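Local coordinates for DUF115 domain-containing protein (Magnetospirillum magneticum AMB-1, PDB 5MU5) that probably transfers sugars onto flagellin, as a Maf-family glycosyltransferase involved in formation of the bacterial flagellum, at residues 285-290 with 504-509; 410-415 with 490-495; 289-294 with 313-318; 274-279 with 298-303. One frame throughout, in Å; residues are numbered along the deposited sequence.

Contact 1 of 4, residues 285-290 with 504-509; sequences DDDIEV and LSSQSL
Asp287 OD1 is gripped by two donors at this contact. The contact fixes the loop after the edge strand 502-503 against helix 284-294, the helix of the beta-alpha-beta unit that covers one face of the mostly parallel sheet. The hydroxyl of Ser506 gives its proton to Asp287 OD1 at 2.6 Å, a short bond. It meets the oxygen on the anti side of the carboxylate, 26° out of the carboxylate plane. A water donates to the same oxygen and in turn accepts from Ser506 N, 3.0 Å from the water oxygen. Serine hydroxyl and serine amide are thus both tied to one carboxylate oxygen. Ser506 OG sits between its own backbone N and carbonyl carbon (chi1 67°), which turns it toward the helix. The water and the hydroxyl together would probably help to hold the carboxylate in its rotation.

One turn further on, Val290 takes over with apolar contacts. Its two methyls straddle the carbonyl oxygen of Ser506, with Val290 CG1 and CG2 each 3.5 Å from Ser506 O. Val290 and Leu509 pass each other in opposing senses and touch only loosely. Behind them, the side chains of Asp287 and Leu509 also rest on Phe412 of strand 408-412, so the loop and the helix share a floor. The nearest atoms of the apolar pair are Val290 CG1 and Leu509 CD2, at 4.2 Å.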
loop_
_atom_site.group_PDB
_atom_site.type_symbol
_atom_site.label_atom_id
_atom_site.label_comp_id
_atom_site.label_asym_id
_atom_site.label_seq_id
_atom_site.Cartn_x
_atom_site.Cartn_y
_atom_site.Cartn_z
ATOM N N ASP A 285 -31.422 -12.770 6.463
ATOM C CA ASP A 285 -32.697 -13.496 6.528
ATOM C C ASP A 285 -33.809 -12.731 7.281
ATOM O O ASP A 285 -34.991 -12.926 7.014
ATOM C CB ASP A 285 -32.514 -14.927 7.050
ATOM C CG ASP A 285 -32.266 -14.990 8.538
ATOM O OD1 ASP A 285 -31.744 -14.012 9.118
ATOM O OD2 ASP A 285 -32.590 -16.041 9.137
ATOM N N ASP A 286 -33.426 -11.850 8.201
ATOM C CA ASP A 286 -34.396 -10.976 8.866
ATOM C C ASP A 286 -34.976 -9.935 7.918
ATOM O O ASP A 286 -36.113 -9.538 8.083
ATOM C CB ASP A 286 -33.761 -10.225 10.047
ATOM C CG ASP A 286 -33.407 -11.137 11.212
ATOM O OD1 ASP A 286 -34.106 -12.160 11.411
ATOM O OD2 ASP A 286 -32.430 -10.825 11.935
ATOM N N ASP A 287 -34.198 -9.503 6.930
ATOM C CA ASP A 287 -34.566 -8.375 6.077
ATOM C C ASP A 287 -35.042 -8.785 4.673
ATOM O O ASP A 287 -35.409 -7.940 3.882
ATOM C CB ASP A 287 -33.362 -7.433 5.933
ATOM C CG ASP A 287 -32.680 -7.111 7.269
ATOM O OD1 ASP A 287 -33.385 -6.751 8.241
ATOM O OD2 ASP A 287 -31.427 -7.208 7.341
ATOM N N ILE A 288 -35.039 -10.075 4.372
ATOM C CA ILE A 288 -35.394 -10.553 3.039
ATOM C C ILE A 288 -36.765 -10.091 2.599
ATOM O O ILE A 288 -36.917 -9.661 1.451
ATOM C CB ILE A 288 -35.307 -12.098 2.933
ATOM C CG1 ILE A 288 -33.848 -12.520 2.798
ATOM C CG2 ILE A 288 -36.051 -12.636 1.715
ATOM C CD1 ILE A 288 -33.191 -12.085 1.498
ATOM N N GLU A 289 -37.754 -10.154 3.487
ATOM C CA GLU A 289 -39.106 -9.760 3.092
ATOM C C GLU A 289 -39.211 -8.276 2.766
ATOM O O GLU A 289 -39.934 -7.901 1.857
ATOM C CB GLU A 289 -40.171 -10.184 4.123
ATOM C CG GLU A 289 -40.413 -11.701 4.184
ATOM C CD GLU A 289 -40.645 -12.358 2.805
ATOM O OE1 GLU A 289 -41.394 -11.798 1.960
ATOM O OE2 GLU A 289 -40.075 -13.451 2.554
ATOM N N VAL A 290 -38.470 -7.440 3.485
ATOM C CA VAL A 290 -38.503 -6.004 3.245
ATOM C C VAL A 290 -37.826 -5.669 1.917
ATOM O O VAL A 290 -38.279 -4.812 1.172
ATOM C CB VAL A 290 -37.859 -5.228 4.413
ATOM C CG1 VAL A 290 -37.756 -3.739 4.110
ATOM C CG2 VAL A 290 -38.686 -5.434 5.668
ATOM N N LEU A 504 -30.637 1.231 11.340
ATOM C CA LEU A 504 -32.045 1.281 10.995
ATOM C C LEU A 504 -32.538 -0.136 10.900
ATOM O O LEU A 504 -32.009 -0.916 10.136
ATOM C CB LEU A 504 -32.257 1.953 9.636
ATOM C CG LEU A 504 -33.717 2.034 9.168
ATOM C CD1 LEU A 504 -34.501 3.029 10.008
ATOM C CD2 LEU A 504 -33.823 2.440 7.714
ATOM N N SER A 505 -33.534 -0.467 11.706
ATOM C CA SER A 505 -34.220 -1.740 11.621
ATOM C C SER A 505 -34.967 -1.744 10.295
ATOM O O SER A 505 -35.594 -0.748 9.936
ATOM C CB SER A 505 -35.189 -1.861 12.788
ATOM O OG SER A 505 -36.131 -2.868 12.543
ATOM N N SER A 506 -34.885 -2.843 9.554
ATOM C CA SER A 506 -35.554 -2.933 8.258
ATOM C C SER A 506 -37.090 -2.815 8.386
ATOM O O SER A 506 -37.759 -2.497 7.408
ATOM C CB SER A 506 -35.148 -4.208 7.504
ATOM O OG SER A 506 -35.629 -5.350 8.161
ATOM N N GLN A 507 -37.634 -3.048 9.584
ATOM C CA GLN A 507 -39.049 -2.804 9.830
ATOM C C GLN A 507 -39.388 -1.311 9.861
ATOM O O GLN A 507 -40.530 -0.947 9.703
ATOM C CB GLN A 507 -39.490 -3.423 11.147
ATOM C CG GLN A 507 -39.332 -4.922 11.218
ATOM C CD GLN A 507 -40.060 -5.477 12.425
ATOM O OE1 GLN A 507 -41.288 -5.430 12.484
ATOM N NE2 GLN A 507 -39.316 -5.998 13.393
ATOM N N SER A 508 -38.411 -0.448 10.090
ATOM C CA SER A 508 -38.663 0.999 10.117
ATOM C C SER A 508 -38.412 1.652 8.775
ATOM O O SER A 508 -38.668 2.837 8.628
ATOM C CB SER A 508 -37.771 1.686 11.147
ATOM O OG SER A 508 -38.090 1.257 12.453
ATOM N N LEU A 509 -37.911 0.889 7.808
ATOM C CA LEU A 509 -37.604 1.431 6.495
ATOM C C LEU A 509 -38.867 1.861 5.764
ATOM O O LEU A 509 -39.771 1.064 5.613
ATOM C CB LEU A 509 -36.858 0.377 5.681
ATOM C CG LEU A 509 -36.468 0.673 4.235
ATOM C CD1 LEU A 509 -35.203 -0.092 3.865
ATOM C CD2 LEU A 509 -37.591 0.339 3.266
HETATM O O HOH W 1 -32.597 -4.750 9.984
#

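Contact 2 of 4, residues 410-415 with 490-495; sequences YLFGVD and FNCSDG
Strands 408-412 and 488-491 run parallel in the large sheet, with Tyr410 beside Phe490 and Leu411 beside Asn491. Leu411 donates from N to Phe490 O at 2.9 Å and accepts at O from Cys492 N. Beyond the strand ends both chains turn, and an Asx turn at Asn491 shapes the second: Ser493 N donates to Asn491 OD1 at 2.9 Å, from above the plane of the side-chain carbonyl.

The Tyr410 and Phe490 rings run out from neighbouring strands in the same sense; their planes are tilted by only 15° but are offset, with little overlap. Phe490 CD1 lies over one face of the tyrosine ring, 3.4 Å from Tyr410 CE2, and Cys492 SG is near the ring plane at the edge. The phenol oxygen is bonded to Glu408. An alanine in place of Tyr410 would probably leave Phe490 CD1 without the ring it lies over and Glu408 without its hydroxyl partner.

Cys492 SG also makes an oblique sulfur-aromatic contact with Phe412, 4.3 Å from SG to the ring centroid. Ser493 joins the two loops, its OG accepting from Val414 N at 3.0 Å. Asp415 OD1 packs on Ser493 CB and bonds to Ser283. A water donates to Val414 O and accepts from Asn491 ND2, 2.9 Å from the water oxygen.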
loop_
_atom_site.group_PDB
_atom_site.type_symbol
_atom_site.label_atom_id
_atom_site.label_comp_id
_atom_site.label_asym_id
_atom_site.label_seq_id
_atom_site.Cartn_x
_atom_site.Cartn_y
_atom_site.Cartn_z
ATOM N N TYR A 410 -29.007 1.882 1.530
ATOM C CA TYR A 410 -29.373 0.948 2.576
ATOM C C TYR A 410 -28.476 -0.263 2.472
ATOM O O TYR A 410 -28.376 -0.887 1.412
ATOM C CB TYR A 410 -30.831 0.551 2.459
ATOM C CG TYR A 410 -31.752 1.720 2.683
ATOM C CD1 TYR A 410 -32.068 2.583 1.651
ATOM C CD2 TYR A 410 -32.281 1.985 3.940
ATOM C CE1 TYR A 410 -32.891 3.670 1.862
ATOM C CE2 TYR A 410 -33.115 3.065 4.156
ATOM C CZ TYR A 410 -33.409 3.902 3.113
ATOM O OH TYR A 410 -34.242 4.973 3.315
ATOM N N LEU A 411 -27.807 -0.585 3.570
ATOM C CA LEU A 411 -26.981 -1.784 3.616
ATOM C C LEU A 411 -27.704 -2.969 4.256
ATOM O O LEU A 411 -28.260 -2.877 5.339
ATOM C CB LEU A 411 -25.691 -1.528 4.374
ATOM C CG LEU A 411 -24.871 -0.301 4.002
ATOM C CD1 LEU A 411 -23.688 -0.260 4.958
ATOM C CD2 LEU A 411 -24.415 -0.292 2.553
ATOM N N PHE A 412 -27.657 -4.096 3.570
ATOM C CA PHE A 412 -28.208 -5.338 4.053
ATOM C C PHE A 412 -27.129 -6.404 3.902
ATOM O O PHE A 412 -26.363 -6.396 2.928
ATOM C CB PHE A 412 -29.432 -5.733 3.232
ATOM C CG PHE A 412 -30.559 -4.751 3.304
ATOM C CD1 PHE A 412 -30.633 -3.710 2.403
ATOM C CD2 PHE A 412 -31.562 -4.902 4.237
ATOM C CE1 PHE A 412 -31.695 -2.817 2.443
ATOM C CE2 PHE A 412 -32.612 -4.013 4.299
ATOM C CZ PHE A 412 -32.686 -2.973 3.399
ATOM N N GLY A 413 -27.052 -7.300 4.875
ATOM C CA GLY A 413 -26.090 -8.390 4.842
ATOM C C GLY A 413 -24.644 -7.940 4.838
ATOM O O GLY A 413 -23.785 -8.657 4.332
ATOM N N VAL A 414 -24.396 -6.727 5.324
ATOM C CA VAL A 414 -23.050 -6.173 5.449
ATOM C C VAL A 414 -22.757 -6.254 6.943
ATOM O O VAL A 414 -22.752 -5.244 7.641
ATOM C CB VAL A 414 -22.969 -4.722 4.986
ATOM C CG1 VAL A 414 -21.523 -4.231 5.022
ATOM C CG2 VAL A 414 -23.486 -4.604 3.578
ATOM N N ASP A 415 -22.559 -7.485 7.413
ATOM C CA ASP A 415 -22.383 -7.781 8.827
ATOM C C ASP A 415 -20.945 -7.501 9.262
ATOM O O ASP A 415 -20.718 -6.782 10.226
ATOM C CB ASP A 415 -22.718 -9.252 9.111
ATOM C CG ASP A 415 -24.192 -9.583 8.912
ATOM O OD1 ASP A 415 -24.960 -8.711 8.460
ATOM O OD2 ASP A 415 -24.579 -10.741 9.197
ATOM N N PHE A 490 -27.979 4.138 5.530
ATOM C CA PHE A 490 -28.598 3.405 6.614
ATOM C C PHE A 490 -28.057 2.001 6.648
ATOM O O PHE A 490 -27.813 1.407 5.611
ATOM C CB PHE A 490 -30.101 3.394 6.433
ATOM C CG PHE A 490 -30.696 4.766 6.401
ATOM C CD1 PHE A 490 -30.851 5.441 5.200
ATOM C CD2 PHE A 490 -31.042 5.415 7.578
ATOM C CE1 PHE A 490 -31.379 6.716 5.172
ATOM C CE2 PHE A 490 -31.573 6.685 7.554
ATOM C CZ PHE A 490 -31.734 7.338 6.357
ATOM N N ASN A 491 -27.803 1.483 7.841
ATOM C CA ASN A 491 -27.312 0.127 7.962
ATOM C C ASN A 491 -28.399 -0.668 8.636
ATOM O O ASN A 491 -28.718 -0.393 9.787
ATOM C CB ASN A 491 -26.025 0.076 8.777
ATOM C CG ASN A 491 -25.395 -1.309 8.791
ATOM O OD1 ASN A 491 -25.869 -2.248 8.123
ATOM N ND2 ASN A 491 -24.313 -1.446 9.551
ATOM N N CYS A 492 -28.982 -1.616 7.897
ATOM C CA CYS A 492 -29.995 -2.521 8.425
ATOM C C CYS A 492 -29.414 -3.868 8.861
ATOM O O CYS A 492 -30.143 -4.728 9.389
ATOM C CB CYS A 492 -31.109 -2.754 7.384
ATOM S SG CYS A 492 -31.938 -1.244 6.786
ATOM N N SER A 493 -28.105 -4.048 8.661
ATOM C CA SER A 493 -27.422 -5.299 8.979
ATOM C C SER A 493 -27.181 -5.474 10.482
ATOM O O SER A 493 -26.862 -4.523 11.184
ATOM C CB SER A 493 -26.074 -5.351 8.259
ATOM O OG SER A 493 -26.236 -5.034 6.894
ATOM N N ASP A 494 -27.306 -6.700 10.972
ATOM C CA ASP A 494 -27.029 -6.959 12.370
ATOM C C ASP A 494 -25.562 -7.363 12.524
ATOM O O ASP A 494 -25.257 -8.510 12.815
ATOM C CB ASP A 494 -27.966 -8.025 12.948
ATOM C CG ASP A 494 -27.855 -8.135 14.494
ATOM O OD1 ASP A 494 -27.282 -7.235 15.164
ATOM O OD2 ASP A 494 -28.337 -9.143 15.039
ATOM N N GLY A 495 -24.655 -6.410 12.323
ATOM C CA GLY A 495 -23.215 -6.677 12.412
ATOM C C GLY A 495 -22.534 -5.488 13.027
ATOM O O GLY A 495 -23.116 -4.844 13.895
HETATM O O HOH W 2 -23.349 -4.156 10.156
#

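Contact 3 of 4, residues 289-294 with 313-318; sequences EVIKAN and NGIQPD
Ile291 meets Ile315 near the inner side of this contact. The two side chains lie roughly perpendicular. Ile291 CG2, anti to its backbone N, reaches Ile315 CD1 at 4.0 Å and Ile315 CG2 slightly farther off. Ile291 also packs on Phe276 of strand 275-278, so it lies between the loop and the sheet.

Lys292 comes next and does two things. Its CB touches Ile315 CG1 and CD1, and the rest of the lysine chain runs on past the isoleucine. Beyond CG the chain is extended, with chi2 162° and chi4 -175°, and this carries NZ out to the loop. Lys292 NZ donates to Asn313 O at 3.0 Å, from above the carbonyl plane, 36° out of it. Lys292 CD and CE also lie close to this oxygen, with CE at 3.2 Å from Asn313 O. The ammonium group thus holds a main-chain carbonyl at the end of the neighbouring helix, where its positive charge would probably suit the helix dipole.

Ile315 also packs on Leu310 of the preceding helix, 307-312. An alanine in place of Ile315 would probably open a gap beside Ile291 CG2 and leave Lys292 CB without its apolar neighbour.

The second segment begins at a helix end. Gly314, with positive phi, is the C-prime residue of a Schellman motif: Ile315 N bonds to Leu310 O and Gly314 N to Leu311 O. The contact is therefore helix packing against the Schellman-capped end of helix 307-312, on one side of a mostly parallel alpha/beta sheet.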
loop_
_atom_site.group_PDB
_atom_site.type_symbol
_atom_site.label_atom_id
_atom_site.label_comp_id
_atom_site.label_asym_id
_atom_site.label_seq_id
_atom_site.Cartn_x
_atom_site.Cartn_y
_atom_site.Cartn_z
ATOM N N GLU A 289 -37.754 -10.154 3.487
ATOM C CA GLU A 289 -39.106 -9.760 3.092
ATOM C C GLU A 289 -39.211 -8.276 2.766
ATOM O O GLU A 289 -39.934 -7.901 1.857
ATOM C CB GLU A 289 -40.171 -10.184 4.123
ATOM C CG GLU A 289 -40.413 -11.701 4.184
ATOM C CD GLU A 289 -40.645 -12.358 2.805
ATOM O OE1 GLU A 289 -41.394 -11.798 1.960
ATOM O OE2 GLU A 289 -40.075 -13.451 2.554
ATOM N N VAL A 290 -38.470 -7.440 3.485
ATOM C CA VAL A 290 -38.503 -6.004 3.245
ATOM C C VAL A 290 -37.826 -5.669 1.917
ATOM O O VAL A 290 -38.279 -4.812 1.172
ATOM C CB VAL A 290 -37.859 -5.228 4.413
ATOM C CG1 VAL A 290 -37.756 -3.739 4.110
ATOM C CG2 VAL A 290 -38.686 -5.434 5.668
ATOM N N ILE A 291 -36.733 -6.349 1.625
ATOM C CA ILE A 291 -36.039 -6.126 0.371
ATOM C C ILE A 291 -36.975 -6.525 -0.770
ATOM O O ILE A 291 -37.082 -5.830 -1.779
ATOM C CB ILE A 291 -34.752 -6.965 0.280
ATOM C CG1 ILE A 291 -33.753 -6.531 1.353
ATOM C CG2 ILE A 291 -34.105 -6.805 -1.087
ATOM C CD1 ILE A 291 -32.561 -7.453 1.494
ATOM N N LYS A 292 -37.655 -7.650 -0.594
ATOM C CA LYS A 292 -38.566 -8.174 -1.611
ATOM C C LYS A 292 -39.730 -7.238 -1.866
ATOM O O LYS A 292 -40.050 -6.953 -3.009
ATOM C CB LYS A 292 -39.083 -9.544 -1.210
ATOM C CG LYS A 292 -39.808 -10.253 -2.325
ATOM C CD LYS A 292 -39.923 -11.744 -2.065
ATOM C CE LYS A 292 -40.493 -12.412 -3.308
ATOM N NZ LYS A 292 -40.747 -13.857 -3.083
ATOM N N ALA A 293 -40.317 -6.730 -0.788
ATOM C CA ALA A 293 -41.457 -5.816 -0.864
ATOM C C ALA A 293 -41.093 -4.455 -1.445
ATOM O O ALA A 293 -41.972 -3.722 -1.868
ATOM C CB ALA A 293 -42.068 -5.631 0.518
ATOM N N ASN A 294 -39.809 -4.127 -1.490
ATOM C CA ASN A 294 -39.378 -2.835 -2.000
ATOM C C ASN A 294 -38.584 -2.869 -3.310
ATOM O O ASN A 294 -38.260 -1.821 -3.845
ATOM C CB ASN A 294 -38.560 -2.118 -0.923
ATOM C CG ASN A 294 -39.428 -1.571 0.179
ATOM O OD1 ASN A 294 -39.991 -0.487 0.054
ATOM N ND2 ASN A 294 -39.540 -2.314 1.273
ATOM N N ASN A 313 -34.810 -16.200 -3.277
ATOM C CA ASN A 313 -36.048 -15.589 -2.750
ATOM C C ASN A 313 -36.848 -14.778 -3.766
ATOM O O ASN A 313 -37.767 -14.045 -3.394
ATOM C CB ASN A 313 -35.700 -14.694 -1.554
ATOM C CG ASN A 313 -35.269 -15.491 -0.339
ATOM O OD1 ASN A 313 -36.100 -15.964 0.419
ATOM N ND2 ASN A 313 -33.971 -15.614 -0.136
ATOM N N GLY A 314 -36.493 -14.894 -5.041
ATOM C CA GLY A 314 -37.179 -14.176 -6.089
ATOM C C GLY A 314 -36.933 -12.680 -6.052
ATOM O O GLY A 314 -37.852 -11.886 -6.243
ATOM N N ILE A 315 -35.692 -12.290 -5.798
ATOM C CA ILE A 315 -35.329 -10.879 -5.807
ATOM C C ILE A 315 -34.365 -10.701 -6.954
ATOM O O ILE A 315 -33.373 -11.400 -7.032
ATOM C CB ILE A 315 -34.691 -10.460 -4.483
ATOM C CG1 ILE A 315 -35.721 -10.613 -3.342
ATOM C CG2 ILE A 315 -34.155 -9.041 -4.588
ATOM C CD1 ILE A 315 -35.151 -10.525 -1.930
ATOM N N GLN A 316 -34.675 -9.783 -7.859
ATOM C CA GLN A 316 -33.837 -9.545 -9.028
ATOM C C GLN A 316 -32.801 -8.437 -8.767
ATOM O O GLN A 316 -33.153 -7.288 -8.621
ATOM C CB GLN A 316 -34.731 -9.157 -10.213
ATOM C CG GLN A 316 -33.993 -8.753 -11.484
ATOM C CD GLN A 316 -33.153 -9.880 -12.068
ATOM O OE1 GLN A 316 -33.648 -10.985 -12.287
ATOM N NE2 GLN A 316 -31.881 -9.602 -12.336
ATOM N N PRO A 317 -31.512 -8.786 -8.693
ATOM C CA PRO A 317 -30.527 -7.712 -8.660
ATOM C C PRO A 317 -30.583 -6.863 -9.927
ATOM O O PRO A 317 -30.784 -7.392 -11.009
ATOM C CB PRO A 317 -29.182 -8.441 -8.634
ATOM C CG PRO A 317 -29.474 -9.831 -8.271
ATOM C CD PRO A 317 -30.900 -10.117 -8.604
ATOM N N ASP A 318 -30.400 -5.562 -9.790
ATOM C CA ASP A 318 -30.278 -4.677 -10.931
ATOM C C ASP A 318 -28.822 -4.704 -11.360
ATOM O O ASP A 318 -28.500 -4.740 -12.550
ATOM C CB ASP A 318 -30.730 -3.287 -10.539
ATOM C CG ASP A 318 -32.242 -3.239 -10.191
ATOM O OD1 ASP A 318 -33.054 -3.352 -11.137
ATOM O OD2 ASP A 318 -32.612 -3.067 -8.992
#

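Contact 4 of 4, residues 274-279 with 298-303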
loop_
_atom_site.group_PDB
_atom_site.type_symbol
_atom_site.label_atom_id
_atom_site.label_comp_id
_atom_site.label_asym_id
_atom_site.label_seq_id
_atom_site.Cartn_x
_atom_site.Cartn_y
_atom_site.Cartn_z
ATOM N N PRO A 274 -33.597 5.192 -4.021
ATOM C CA PRO A 274 -32.677 4.589 -3.071
ATOM C C PRO A 274 -32.032 3.342 -3.636
ATOM O O PRO A 274 -32.565 2.721 -4.535
ATOM C CB PRO A 274 -33.554 4.243 -1.861
ATOM C CG PRO A 274 -34.949 4.417 -2.290
ATOM C CD PRO A 274 -35.003 5.002 -3.664
ATOM N N VAL A 275 -30.887 2.987 -3.093
ATOM C CA VAL A 275 -30.195 1.787 -3.489
ATOM C C VAL A 275 -30.021 0.870 -2.272
ATOM O O VAL A 275 -29.741 1.328 -1.157
ATOM C CB VAL A 275 -28.848 2.123 -4.176
ATOM C CG1 VAL A 275 -27.834 2.634 -3.174
ATOM C CG2 VAL A 275 -28.302 0.890 -4.872
ATOM N N PHE A 276 -30.243 -0.423 -2.502
ATOM C CA PHE A 276 -30.019 -1.455 -1.515
ATOM C C PHE A 276 -28.749 -2.177 -1.880
ATOM O O PHE A 276 -28.677 -2.782 -2.955
ATOM C CB PHE A 276 -31.135 -2.487 -1.482
ATOM C CG PHE A 276 -32.445 -1.964 -1.018
ATOM C CD1 PHE A 276 -32.580 -0.683 -0.472
ATOM C CD2 PHE A 276 -33.546 -2.773 -1.091
ATOM C CE1 PHE A 276 -33.795 -0.243 -0.028
ATOM C CE2 PHE A 276 -34.769 -2.328 -0.648
ATOM C CZ PHE A 276 -34.898 -1.070 -0.122
ATOM N N ILE A 277 -27.754 -2.086 -0.999
ATOM C CA ILE A 277 -26.464 -2.740 -1.188
ATOM C C ILE A 277 -26.494 -3.971 -0.331
ATOM O O ILE A 277 -26.674 -3.878 0.871
ATOM C CB ILE A 277 -25.321 -1.805 -0.803
ATOM C CG1 ILE A 277 -25.247 -0.685 -1.841
ATOM C CG2 ILE A 277 -24.001 -2.557 -0.769
ATOM C CD1 ILE A 277 -24.600 0.576 -1.353
ATOM N N VAL A 278 -26.338 -5.125 -0.961
ATOM C CA VAL A 278 -26.548 -6.381 -0.293
ATOM C C VAL A 278 -25.277 -7.194 -0.285
ATOM O O VAL A 278 -24.781 -7.570 -1.330
ATOM C CB VAL A 278 -27.638 -7.217 -0.999
ATOM C CG1 VAL A 278 -27.964 -8.445 -0.187
ATOM C CG2 VAL A 278 -28.902 -6.393 -1.193
ATOM N N GLY A 279 -24.769 -7.467 0.915
ATOM C CA GLY A 279 -23.615 -8.340 1.097
ATOM C C GLY A 279 -24.031 -9.749 1.469
ATOM O O GLY A 279 -25.230 -10.081 1.534
ATOM N N ALA A 298 -36.568 0.344 -5.538
ATOM C CA ALA A 298 -35.191 0.571 -5.119
ATOM C C ALA A 298 -34.252 -0.169 -6.049
ATOM O O ALA A 298 -34.608 -1.202 -6.605
ATOM C CB ALA A 298 -34.978 0.106 -3.694
ATOM N N VAL A 299 -33.033 0.335 -6.199
ATOM C CA VAL A 299 -32.065 -0.344 -7.046
ATOM C C VAL A 299 -31.368 -1.379 -6.186
ATOM O O VAL A 299 -30.905 -1.037 -5.115
ATOM C CB VAL A 299 -31.083 0.669 -7.646
ATOM C CG1 VAL A 299 -29.912 -0.031 -8.330
ATOM C CG2 VAL A 299 -31.856 1.565 -8.608
ATOM N N ILE A 300 -31.336 -2.638 -6.628
ATOM C CA ILE A 300 -30.683 -3.702 -5.870
ATOM C C ILE A 300 -29.274 -3.926 -6.403
ATOM O O ILE A 300 -29.099 -4.288 -7.565
ATOM C CB ILE A 300 -31.423 -5.040 -5.970
ATOM C CG1 ILE A 300 -32.903 -4.903 -5.619
ATOM C CG2 ILE A 300 -30.752 -6.079 -5.082
ATOM C CD1 ILE A 300 -33.197 -4.300 -4.269
ATOM N N ILE A 301 -28.281 -3.677 -5.558
ATOM C CA ILE A 301 -26.895 -3.928 -5.891
ATOM C C ILE A 301 -26.467 -5.155 -5.086
ATOM O O ILE A 301 -26.408 -5.127 -3.848
ATOM C CB ILE A 301 -26.016 -2.709 -5.592
ATOM C CG1 ILE A 301 -26.427 -1.574 -6.519
ATOM C CG2 ILE A 301 -24.543 -3.041 -5.793
ATOM C CD1 ILE A 301 -25.555 -0.353 -6.445
ATOM N N SER A 302 -26.214 -6.243 -5.803
ATOM C CA SER A 302 -25.836 -7.504 -5.215
ATOM C C SER A 302 -24.337 -7.583 -5.237
ATOM O O SER A 302 -23.730 -7.440 -6.281
ATOM C CB SER A 302 -26.421 -8.669 -6.025
ATOM O OG SER A 302 -26.021 -9.920 -5.472
ATOM N N CYS A 303 -23.744 -7.827 -4.078
ATOM C CA CYS A 303 -22.292 -7.886 -3.962
ATOM C C CYS A 303 -21.808 -9.328 -3.899
ATOM O O CYS A 303 -22.087 -10.042 -2.934
ATOM C CB CYS A 303 -21.861 -7.087 -2.736
ATOM S SG CYS A 303 -22.279 -5.334 -2.930
#
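The Phe276 ring has Ala298 CB over the centre of one face, a CH-pi contact with the methyl carbon 3.8 Å from the ring centroid and 10° off the normal. Ile300 CD1 approaches the ring obliquely, 3.5 Å from Phe276 CD2. Phe412 of the neighbouring strand meets this ring edge-to-face.

Beneath these side chains the two strands run parallel, 18° apart in direction. Val275, Phe276, Ile277 and Val278 pair with Val299, Ile300, Ile301 and Ser302. Five backbone hydrogen bonds join the strands in a regular ladder. They begin with Val299 N to Pro274 O at 2.9 Å and end with Cys303 N to Val278 O.

Val275 and Ile301 share the other face, with Ile277 and Val299. Val275 CG2 is 3.4 Å from Ile301 CD1, tighter than usual for two carbons, and 3.2 Å from Val299 O. Farther along, Ile277 CG2 packs on Cys303 SG at 3.9 Å. On the Phe276 face, Val278 CG2 lies loosely against Ile300 CG2.

The strands are the two arms of a beta-alpha-beta crossover whose connecting helix is 284-294. Strand 408-412 bonds to the far edge of 275-278, while Asp318 OD2, just before strand 319-322, takes the amide of Ile300. Val278, Ile300 and Ser302 touch Leu310 of helix 307-312; Ile277, Ile301 and Cys303 pack on helix 393-404, at the opposite face of the sheet.

Contacts 2 and 4 belong to the buried sheet. They share it through neighbouring strands 408-412 and 275-278. Backbone hydrogen bonds and apolar side chains carry both, with the longer ladder in contact 4. Contact 2 adds polar turns beyond its strand ends. Contacts 1 and 3 use the same helix, 284-294, on two of its sides. Contact 1 is largely buried yet turns on a carboxylate, a hydroxyl and a water. Contact 3 is partly exposed: a lysine reaches a helix end at the exposed side, and isoleucines pack further in. Phe412 and Phe276 link the layers, since Ile291 of contact 3 touches both and Asp287 of contact 1 rests on Phe412.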